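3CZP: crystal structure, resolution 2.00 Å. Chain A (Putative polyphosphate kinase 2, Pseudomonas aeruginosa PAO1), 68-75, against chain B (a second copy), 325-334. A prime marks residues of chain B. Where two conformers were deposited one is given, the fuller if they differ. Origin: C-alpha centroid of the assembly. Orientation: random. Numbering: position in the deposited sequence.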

# COMPACT_ATOMS: atom_id res chain seq x y z
N ASP A 68 -14.24 -0.24 20.26
CA ASP A 68 -13.04 -1.08 20.20
C ASP A 68 -12.03 -0.38 19.27
O ASP A 68 -12.22 -0.31 18.07
CB ASP A 68 -13.42 -2.48 19.66
CG ASP A 68 -12.34 -3.54 19.86
OD1 ASP A 68 -11.15 -3.23 19.92
OD2 ASP A 68 -12.65 -4.76 19.83
N PRO A 69 -10.93 0.12 19.82
CA PRO A 69 -9.96 0.77 18.97
C PRO A 69 -9.27 -0.16 17.96
O PRO A 69 -8.65 0.32 17.01
CB PRO A 69 -8.93 1.29 19.97
CG PRO A 69 -9.01 0.35 21.15
CD PRO A 69 -10.46 0.00 21.22
N ARG A 70 -9.26 -1.47 18.20
CA ARG A 70 -8.69 -2.38 17.21
C ARG A 70 -9.33 -2.28 15.83
O ARG A 70 -8.74 -2.73 14.86
CB ARG A 70 -8.77 -3.85 17.67
CG ARG A 70 -8.02 -4.08 18.96
CD ARG A 70 -8.20 -5.47 19.50
NE ARG A 70 -9.53 -5.71 20.00
CZ ARG A 70 -9.96 -6.90 20.45
NH1 ARG A 70 -9.12 -7.90 20.52
NH2 ARG A 70 -11.22 -7.06 20.89
N LEU A 71 -10.56 -1.74 15.78
CA LEU A 71 -11.38 -1.67 14.54
C LEU A 71 -11.53 -0.22 13.97
O LEU A 71 -12.36 0.05 13.09
CB LEU A 71 -12.73 -2.29 14.85
CG LEU A 71 -12.78 -3.83 15.11
CD1 LEU A 71 -14.25 -4.32 15.35
CD2 LEU A 71 -12.14 -4.57 13.90
N ILE A 72 -10.73 0.72 14.51
CA ILE A 72 -10.81 2.16 14.24
C ILE A 72 -9.37 2.65 13.92
O ILE A 72 -8.46 2.30 14.63
CB ILE A 72 -11.36 3.00 15.45
CG1 ILE A 72 -12.65 2.44 16.01
CG2 ILE A 72 -11.58 4.43 15.05
CD1 ILE A 72 -13.30 3.14 17.25
N GLU A 73 -9.18 3.34 12.80
CA GLU A 73 -7.93 4.03 12.50
C GLU A 73 -8.21 5.50 12.65
O GLU A 73 -9.24 5.96 12.20
CB GLU A 73 -7.46 3.78 11.07
CG GLU A 73 -7.41 2.31 10.62
CD GLU A 73 -8.57 1.96 9.66
OE1 GLU A 73 -8.33 2.09 8.42
OE2 GLU A 73 -9.69 1.60 10.17
N VAL A 74 -7.32 6.21 13.34
CA VAL A 74 -7.40 7.66 13.55
C VAL A 74 -6.22 8.31 12.85
O VAL A 74 -5.03 8.01 13.15
CB VAL A 74 -7.45 8.02 15.04
CG1 VAL A 74 -7.66 9.47 15.21
CG2 VAL A 74 -8.58 7.28 15.68
N GLN A 75 -6.52 9.13 11.86
CA GLN A 75 -5.51 9.81 11.03
C GLN A 75 -5.53 11.32 11.24
O GLN A 75 -6.55 11.88 11.56
CB GLN A 75 -5.82 9.62 9.55
CG GLN A 75 -6.17 8.23 9.08
CD GLN A 75 -4.99 7.35 8.94
OE1 GLN A 75 -3.85 7.81 8.99
NE2 GLN A 75 -5.25 6.07 8.72
N ASP B 325 -3.54 9.36 23.36
CA ASP B 325 -4.42 9.86 22.31
C ASP B 325 -4.36 8.87 21.07
O ASP B 325 -3.29 8.33 20.71
CB ASP B 325 -4.00 11.29 21.95
CG ASP B 325 -4.98 11.96 20.96
OD1 ASP B 325 -5.08 11.51 19.79
OD2 ASP B 325 -5.63 12.94 21.36
N PRO B 326 -5.51 8.58 20.45
CA PRO B 326 -5.48 7.61 19.37
C PRO B 326 -4.67 7.98 18.10
O PRO B 326 -4.52 7.11 17.19
CB PRO B 326 -6.99 7.41 19.03
CG PRO B 326 -7.66 8.50 19.58
CD PRO B 326 -6.88 9.00 20.76
N ARG B 327 -4.23 9.23 18.01
CA ARG B 327 -3.32 9.65 16.93
C ARG B 327 -1.90 9.20 17.24
O ARG B 327 -1.05 9.23 16.36
CB ARG B 327 -3.35 11.18 16.72
CG ARG B 327 -4.67 11.73 16.16
CD ARG B 327 -4.76 13.24 16.35
NE ARG B 327 -5.16 13.61 17.72
CZ ARG B 327 -5.50 14.83 18.14
NH1 ARG B 327 -5.44 15.88 17.34
NH2 ARG B 327 -5.86 15.00 19.39
N GLN B 328 -1.66 8.74 18.48
CA GLN B 328 -0.38 8.17 18.89
C GLN B 328 -0.17 6.67 18.62
O GLN B 328 0.93 6.19 18.85
CB GLN B 328 -0.16 8.44 20.37
CG GLN B 328 -0.25 9.93 20.77
CD GLN B 328 0.13 10.18 22.21
OE1 GLN B 328 -0.71 10.15 23.13
NE2 GLN B 328 1.39 10.49 22.41
N TYR B 329 -1.18 5.94 18.09
CA TYR B 329 -1.04 4.45 17.94
C TYR B 329 -1.84 3.95 16.76
O TYR B 329 -2.72 4.69 16.29
CB TYR B 329 -1.47 3.66 19.21
CG TYR B 329 -2.87 3.90 19.70
CD1 TYR B 329 -3.95 3.31 19.07
CD2 TYR B 329 -3.12 4.73 20.77
CE1 TYR B 329 -5.26 3.53 19.51
CE2 TYR B 329 -4.39 4.98 21.19
CZ TYR B 329 -5.47 4.37 20.57
OH TYR B 329 -6.75 4.63 20.98
N HIS B 330 -1.47 2.74 16.29
CA HIS B 330 -1.99 2.05 15.11
C HIS B 330 -2.15 0.57 15.59
O HIS B 330 -1.18 -0.08 15.90
CB HIS B 330 -1.02 2.14 13.94
CG HIS B 330 -1.41 1.36 12.72
ND1 HIS B 330 -2.71 1.28 12.24
CD2 HIS B 330 -0.64 0.69 11.83
CE1 HIS B 330 -2.72 0.58 11.12
NE2 HIS B 330 -1.47 0.22 10.83
N ILE B 331 -3.39 0.13 15.72
CA ILE B 331 -3.68 -1.24 16.06
C ILE B 331 -3.94 -1.96 14.79
O ILE B 331 -4.73 -1.54 14.01
CB ILE B 331 -4.88 -1.40 16.98
CG1 ILE B 331 -4.69 -0.55 18.24
CG2 ILE B 331 -5.02 -2.90 17.39
CD1 ILE B 331 -5.85 -0.60 19.26
N VAL B 332 -3.26 -3.09 14.62
CA VAL B 332 -3.46 -4.02 13.48
C VAL B 332 -4.00 -5.37 14.00
O VAL B 332 -3.28 -6.15 14.53
CB VAL B 332 -2.12 -4.25 12.74
CG1 VAL B 332 -2.26 -5.23 11.54
CG2 VAL B 332 -1.54 -2.90 12.29
N PRO B 333 -5.27 -5.65 13.80
CA PRO B 333 -5.69 -6.99 14.14
C PRO B 333 -5.32 -7.95 13.03
O PRO B 333 -5.73 -7.75 11.91
CB PRO B 333 -7.22 -6.87 14.32
CG PRO B 333 -7.60 -5.57 13.71
CD PRO B 333 -6.35 -4.84 13.24
N ILE B 334 -4.52 -8.97 13.34
CA ILE B 334 -4.04 -9.91 12.32
C ILE B 334 -5.01 -11.09 12.15
O ILE B 334 -5.28 -11.84 13.12
CB ILE B 334 -2.58 -10.36 12.61
CG1 ILE B 334 -1.69 -9.11 12.57
CG2 ILE B 334 -2.09 -11.54 11.66
CD1 ILE B 334 -1.62 -8.43 11.08
O HOH W 1 -5.58 2.09 14.68
O HOH W 2 -7.06 -0.06 13.99
O HOH W 3 -5.78 4.84 15.94
O HOH W 4 -3.26 6.65 14.77

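Two strands need not pair directly to associate; apolar side chains and a file of waters can do the work. The contact between these two stretches, one from each copy of a putative polyphosphate kinase 2, buries 446 Å² summed over both sides, has no direct hydrogen bond across it, and illustrates the principle.

Chain B enters with Asp325′, which touches nothing opposite but organises its own turn. Its OD1 accepts from Arg327′ N (3.0 Å) and Arg327′ NE (2.9 Å), while its OD2 forms a salt bridge with Arg327′ NH2 (2.9 Å). Chain A repeats the motif: Asp68 OD1 receives Arg70 N (3.1 Å) and Arg70 NE (3.0 Å), and Asp68 OD2 is bridged by Arg70 NH2 at 2.9 Å. In both stretches the sequence Asp-Pro-Arg thus has its charged groups paired within the chain, leaving the proline and the aliphatic part of the arginine available for packing.

The CA-to-CB bond of Pro326′ points toward chain A, and its CB lies 3.7 Å from Val74 CG2. Both side chains are compact and apolar, so they meet without leaving a polar group unsatisfied. Arg327′ extends the same patch, its CG standing 3.9 Å from Val74 CG1. Water 3 lies 2.9 Å from Pro326′ O and accepts a weak bond from Val74 N (3.3 Å).

Gln328′ points away, its OE1 accepting from Asp325′ N at 2.9 Å. At Tyr329′ the CB leaves sideways, yet the long side chain, with chi1 in p, brings its ring obliquely to Pro69, with Tyr329′ CE1 4.3 Å from Pro69 CB. The tyrosine backbone takes part too, since water 4 lies 2.5 Å from Tyr329′ O and 2.8 Å from Val74 O.

The strand from His330′ to Pro333′ shows the value of alternation. Ile331′ points toward chain A and Val332′ away, so the isoleucine alone of these two packs here. Its apolar side chain is buried, with Ile331′ CD1 3.7 Å from Pro69 CB and 4.1 Å from Arg70 CG, and Ile331′ CG2 3.6 Å from Arg70 CG. Its backbone is served by solvent, with water 1 accepting from Ile331′ N (3.1 Å) and donating to Ile72 O (2.9 Å), and water 2 lying 2.8 Å from both Ile331′ O and Ile72 O. Water 1 spans a donor and an acceptor, Ile331′ N and Ile72 O, that stand 5.6 Å apart; waters 2 and 4 lie between pairs of carbonyl oxygens, which could not pair directly.

Pro333′ closes the contact, its CG resting 3.3 Å from Arg70 O. Ile334′ lies beyond reach.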